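Local atomic coordinates of flagellar biosynthesis protein FlhF (Bacillus subtilis, PDB entry 2PX0), a protein that binds and hydrolyses GTP as a signal-recognition-particle-type GTPase, forms a homodimer with bound GTP, and is needed for building the bacterial flagellum. Residues Ile108-Ser113 with Gln215-Leu220; Asn242-Thr247 with Ser265-Gly270. All coordinates share one frame; numbering follows the deposited sequence.

Contact 1. Residues Ile108-Ser113 with Gln215-Leu220; sequences IVLFGS and QSFLVL
Phe217 and Val219 draw their backbones alongside Val109 and Phe111 in the parallel sheet of a P-loop GTPase, where strand 107-112 leads into the nucleotide-binding loop. The two strand segments make an angle of 31°, and Phe217 N gives a hydrogen bond to Val109 O at 2.7 Å. The bond from Val219 N to Phe111 O, also 2.7 Å, is nearly straight at hydrogen (172°); the return bond from Phe111 N to Phe217 O is weak.

On the sheet face carrying Leu110, Phe217 and Val219, the Phe217 side chain can be followed outward. Its CB meets Leu110 CD2 at 3.3 Å, its CG and CD2 stay beside that same methyl, and its CE2 reaches Ile108 CG2 at 3.9 Å. The other branch of Leu110 turns to the next residue on this face, with CD1 lying 3.9 Å from Val219 CG2.

On the opposite sheet face, which also carries Ser216 and Leu218, Phe111 CG sits between its backbone N and carbonyl carbon (chi1 40°), and the ring lies against the partner strand. Phe217 O lies over one face of that ring, while Leu218 CD1 comes to its edge, 3.7 Å from Phe111 CD1. Ser216 CB approaches obliquely, 3.4 Å from Phe111 CE2. An alanine in place of Phe111 would probably open a gap beside Ser216 CB and Leu218 CD1 and take away the ring's packing on Thr190 and Val241.

At Gly112 the strand passes close to Val219, and a side-chain carbon built there would probably collide with Val219 O. One residue on, Ser113 touches the bound GTP analogue, and its OG lies 3.3 Å from Leu220 CD2.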
# COMPACT_ATOMS: atom_id res chain seq x y z
N ILE A 108 -14.86 -10.62 -15.87
CA ILE A 108 -14.52 -10.10 -14.55
C ILE A 108 -13.31 -9.17 -14.65
O ILE A 108 -12.21 -9.60 -14.99
CB ILE A 108 -14.18 -11.25 -13.59
CG1 ILE A 108 -15.34 -12.25 -13.52
CG2 ILE A 108 -13.84 -10.70 -12.21
CD1 ILE A 108 -16.65 -11.66 -13.03
N VAL A 109 -13.53 -7.89 -14.36
CA VAL A 109 -12.45 -6.91 -14.44
C VAL A 109 -12.00 -6.37 -13.08
O VAL A 109 -12.82 -6.06 -12.20
CB VAL A 109 -12.86 -5.74 -15.36
CG1 VAL A 109 -11.84 -4.61 -15.29
CG2 VAL A 109 -13.00 -6.24 -16.79
N LEU A 110 -10.68 -6.26 -12.91
CA LEU A 110 -10.11 -5.73 -11.68
C LEU A 110 -9.12 -4.62 -11.97
O LEU A 110 -8.13 -4.82 -12.67
CB LEU A 110 -9.38 -6.82 -10.90
CG LEU A 110 -10.03 -8.12 -10.44
CD1 LEU A 110 -9.36 -8.51 -9.12
CD2 LEU A 110 -11.53 -7.96 -10.25
N PHE A 111 -9.40 -3.43 -11.44
CA PHE A 111 -8.50 -2.30 -11.62
C PHE A 111 -8.24 -1.71 -10.24
O PHE A 111 -8.97 -2.00 -9.29
CB PHE A 111 -9.11 -1.27 -12.60
CG PHE A 111 -10.59 -1.05 -12.43
CD1 PHE A 111 -11.08 -0.27 -11.38
CD2 PHE A 111 -11.50 -1.62 -13.30
CE1 PHE A 111 -12.45 -0.08 -11.21
CE2 PHE A 111 -12.89 -1.43 -13.13
CZ PHE A 111 -13.35 -0.66 -12.09
N GLY A 112 -7.19 -0.92 -10.10
CA GLY A 112 -6.92 -0.36 -8.80
C GLY A 112 -5.50 0.09 -8.56
O GLY A 112 -4.63 -0.00 -9.41
N SER A 113 -5.29 0.59 -7.35
CA SER A 113 -4.01 1.11 -6.91
C SER A 113 -2.82 0.19 -7.21
O SER A 113 -2.99 -1.00 -7.47
CB SER A 113 -4.10 1.37 -5.42
OG SER A 113 -5.47 1.51 -5.05
N GLN A 215 -18.48 -7.15 -15.17
CA GLN A 215 -18.73 -7.02 -13.73
C GLN A 215 -17.40 -6.57 -13.07
O GLN A 215 -16.67 -7.40 -12.53
CB GLN A 215 -19.17 -8.38 -13.16
CG GLN A 215 -19.63 -8.37 -11.71
CD GLN A 215 -20.09 -9.75 -11.25
OE1 GLN A 215 -20.91 -10.39 -11.91
NE2 GLN A 215 -19.59 -10.20 -10.11
N SER A 216 -17.13 -5.27 -13.10
CA SER A 216 -15.89 -4.69 -12.56
C SER A 216 -15.74 -4.64 -11.04
O SER A 216 -16.73 -4.54 -10.31
CB SER A 216 -15.68 -3.29 -13.13
OG SER A 216 -16.77 -2.45 -12.80
N PHE A 217 -14.49 -4.66 -10.59
CA PHE A 217 -14.15 -4.66 -9.16
C PHE A 217 -12.99 -3.72 -8.83
O PHE A 217 -11.86 -3.99 -9.22
CB PHE A 217 -13.76 -6.07 -8.74
CG PHE A 217 -14.90 -7.04 -8.73
CD1 PHE A 217 -15.74 -7.12 -7.62
CD2 PHE A 217 -15.14 -7.87 -9.82
CE1 PHE A 217 -16.80 -8.00 -7.60
CE2 PHE A 217 -16.19 -8.75 -9.82
CZ PHE A 217 -17.03 -8.82 -8.70
N LEU A 218 -13.27 -2.65 -8.09
CA LEU A 218 -12.23 -1.69 -7.74
C LEU A 218 -11.35 -2.22 -6.60
O LEU A 218 -11.82 -2.40 -5.48
CB LEU A 218 -12.86 -0.35 -7.37
CG LEU A 218 -11.89 0.75 -6.90
CD1 LEU A 218 -10.89 1.11 -7.99
CD2 LEU A 218 -12.69 1.96 -6.51
N VAL A 219 -10.08 -2.45 -6.89
CA VAL A 219 -9.17 -3.00 -5.89
C VAL A 219 -8.33 -2.01 -5.08
O VAL A 219 -7.41 -1.39 -5.60
CB VAL A 219 -8.21 -4.02 -6.56
CG1 VAL A 219 -7.10 -4.43 -5.60
CG2 VAL A 219 -9.01 -5.25 -7.00
N LEU A 220 -8.66 -1.89 -3.79
CA LEU A 220 -7.92 -0.99 -2.90
C LEU A 220 -7.36 -1.82 -1.76
O LEU A 220 -7.93 -2.88 -1.43
CB LEU A 220 -8.82 0.08 -2.30
CG LEU A 220 -9.57 1.05 -3.19
CD1 LEU A 220 -10.31 2.00 -2.30
CD2 LEU A 220 -8.63 1.80 -4.10

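Contact 2. Residues Asn242-Thr247 with Ser265-Gly270; sequences NQYIFT and SKIGVG
Tyr244 lays its side chain against the backbone of Ile267-Gly268, with its CB 3.4 Å from Gly268 O. Further out, CE2 meets Ile267 CG1 at 4.2 Å. Ser265 OG stands in the ring plane at the edge, 3.7 Å from Tyr244 OH, too long for a hydrogen bond; Ser265 OG is instead hydrogen-bonded to Ile261 O of helix 256-263, whose Ile261 and Leu262 also cover part of the tyrosine.

Ile267 points its CB toward the strand and brings CG2 to 3.2 Å from Asn242 O, so that an aliphatic branch lies beside a backbone carbonyl. The main polar link is made by the backbone: Gly270 N donates to Tyr244 O at 2.7 Å, in the carbonyl plane and on a lone pair, with an angle of 151° at hydrogen.

That bond marks the closing of a beta-alpha-beta crossover. The chain leaves strand 243-247, passes through helix 256-263 and returns along the loop 265-270 to the short parallel strand 271-272, where Phe271 continues the backbone pairing with Tyr244 and Phe246.

Gln243 flanks the same loop with a side chain folded at its second torsion (chi2 -77°, which places CD), its CB lying 3.8 Å from Gly270 CA. A side-chain carbon on Gly270 would probably crowd that CB. The amide is held chiefly from outside the contact: NE2 bonds to Lys98 O and OE1 takes a weak bond from Glu101 N, while the bond from NE2 to the neighbouring Asn242 O is weak too. Farther along strand 243-247, the Phe246 ring takes Val269 CG1 at its edge, 4.0 Å from Phe246 CD2, the two side chains crossing at about a right angle.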
# COMPACT_ATOMS: atom_id res chain seq x y z
N ASN A 242 -19.06 -2.25 -9.67
CA ASN A 242 -20.04 -3.11 -9.01
C ASN A 242 -19.80 -3.31 -7.50
O ASN A 242 -20.68 -3.08 -6.68
CB ASN A 242 -20.07 -4.50 -9.66
CG ASN A 242 -20.33 -4.44 -11.15
OD1 ASN A 242 -19.57 -3.83 -11.91
ND2 ASN A 242 -21.41 -5.09 -11.58
N GLN A 243 -18.59 -3.75 -7.16
CA GLN A 243 -18.23 -4.02 -5.77
C GLN A 243 -16.88 -3.42 -5.44
O GLN A 243 -16.35 -2.61 -6.19
CB GLN A 243 -18.15 -5.53 -5.53
CG GLN A 243 -19.44 -6.29 -5.71
CD GLN A 243 -20.36 -6.10 -4.54
OE1 GLN A 243 -20.06 -6.52 -3.42
NE2 GLN A 243 -21.51 -5.47 -4.79
N TYR A 244 -16.31 -3.87 -4.33
CA TYR A 244 -15.01 -3.40 -3.86
C TYR A 244 -14.18 -4.59 -3.36
O TYR A 244 -14.71 -5.53 -2.76
CB TYR A 244 -15.19 -2.49 -2.66
CG TYR A 244 -15.33 -1.02 -2.90
CD1 TYR A 244 -14.43 -0.32 -3.69
CD2 TYR A 244 -16.28 -0.29 -2.18
CE1 TYR A 244 -14.47 1.08 -3.75
CE2 TYR A 244 -16.32 1.09 -2.23
CZ TYR A 244 -15.41 1.77 -3.01
OH TYR A 244 -15.45 3.14 -3.03
N ILE A 245 -12.87 -4.51 -3.57
CA ILE A 245 -12.00 -5.56 -3.06
C ILE A 245 -10.92 -4.91 -2.18
O ILE A 245 -10.12 -4.08 -2.64
CB ILE A 245 -11.37 -6.37 -4.19
CG1 ILE A 245 -12.49 -7.05 -4.98
CG2 ILE A 245 -10.44 -7.42 -3.63
CD1 ILE A 245 -12.01 -7.92 -6.13
N PHE A 246 -10.95 -5.27 -0.90
CA PHE A 246 -10.00 -4.74 0.05
C PHE A 246 -9.02 -5.84 0.37
O PHE A 246 -9.40 -6.89 0.89
CB PHE A 246 -10.72 -4.26 1.31
CG PHE A 246 -11.40 -2.93 1.14
CD1 PHE A 246 -10.65 -1.75 1.09
CD2 PHE A 246 -12.77 -2.85 0.94
CE1 PHE A 246 -11.26 -0.53 0.85
CE2 PHE A 246 -13.38 -1.63 0.69
CZ PHE A 246 -12.62 -0.47 0.65
N THR A 247 -7.76 -5.59 0.07
CA THR A 247 -6.74 -6.58 0.30
C THR A 247 -5.93 -6.32 1.57
O THR A 247 -6.05 -5.29 2.22
CB THR A 247 -5.77 -6.61 -0.87
OG1 THR A 247 -5.07 -5.37 -0.91
CG2 THR A 247 -6.52 -6.84 -2.19
N SER A 265 -20.30 5.76 0.49
CA SER A 265 -20.32 5.05 -0.81
C SER A 265 -21.73 4.54 -1.09
O SER A 265 -22.60 4.58 -0.22
CB SER A 265 -19.41 3.80 -0.82
OG SER A 265 -18.05 4.08 -0.62
N LYS A 266 -21.93 4.00 -2.29
CA LYS A 266 -23.21 3.43 -2.69
C LYS A 266 -23.09 1.94 -2.98
O LYS A 266 -24.08 1.27 -3.30
CB LYS A 266 -23.77 4.15 -3.92
CG LYS A 266 -24.40 5.50 -3.61
CD LYS A 266 -23.39 6.52 -3.09
CE LYS A 266 -24.07 7.75 -2.50
NZ LYS A 266 -24.69 7.51 -1.16
N ILE A 267 -21.87 1.41 -2.90
CA ILE A 267 -21.63 -0.03 -3.13
C ILE A 267 -20.82 -0.60 -1.99
O ILE A 267 -20.05 0.11 -1.35
CB ILE A 267 -20.88 -0.31 -4.47
CG1 ILE A 267 -19.75 0.68 -4.66
CG2 ILE A 267 -21.84 -0.25 -5.62
CD1 ILE A 267 -19.10 0.61 -6.03
N GLY A 268 -21.01 -1.89 -1.71
CA GLY A 268 -20.29 -2.54 -0.63
C GLY A 268 -19.05 -3.31 -1.08
O GLY A 268 -18.51 -3.07 -2.17
N VAL A 269 -18.58 -4.23 -0.25
CA VAL A 269 -17.41 -5.00 -0.63
C VAL A 269 -17.79 -6.37 -1.17
O VAL A 269 -18.69 -7.04 -0.66
CB VAL A 269 -16.42 -5.17 0.57
CG1 VAL A 269 -16.57 -4.00 1.56
CG2 VAL A 269 -16.63 -6.52 1.26
N GLY A 270 -17.11 -6.76 -2.24
CA GLY A 270 -17.36 -8.06 -2.81
C GLY A 270 -16.43 -9.02 -2.11
O GLY A 270 -16.86 -9.95 -1.44

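Overall arrangement
Contacts 1 and 2 lie side by side in one parallel sheet of the GTPase domain, their centres about 9 Å apart. From strand 107-112 toward one edge of the sheet the order is 214-221, 243-247 and 271-272, so strands 214-221 and 243-247, one from each contact, are direct neighbours. Leu220 N lies 2.9 Å from Ile245 O, a probable hydrogen bond, and Leu218 CD2 packs on Tyr244 CE1. Along the chain they come in series, contact 1 closing before contact 2 opens. Contact 1 reaches the GTP-analogue pocket through Ser113, whereas contact 2 carries the sheet outward to its edge strand, and its strand 243-247 ends at Thr247, which probably helps bind GTP as in related GTPases.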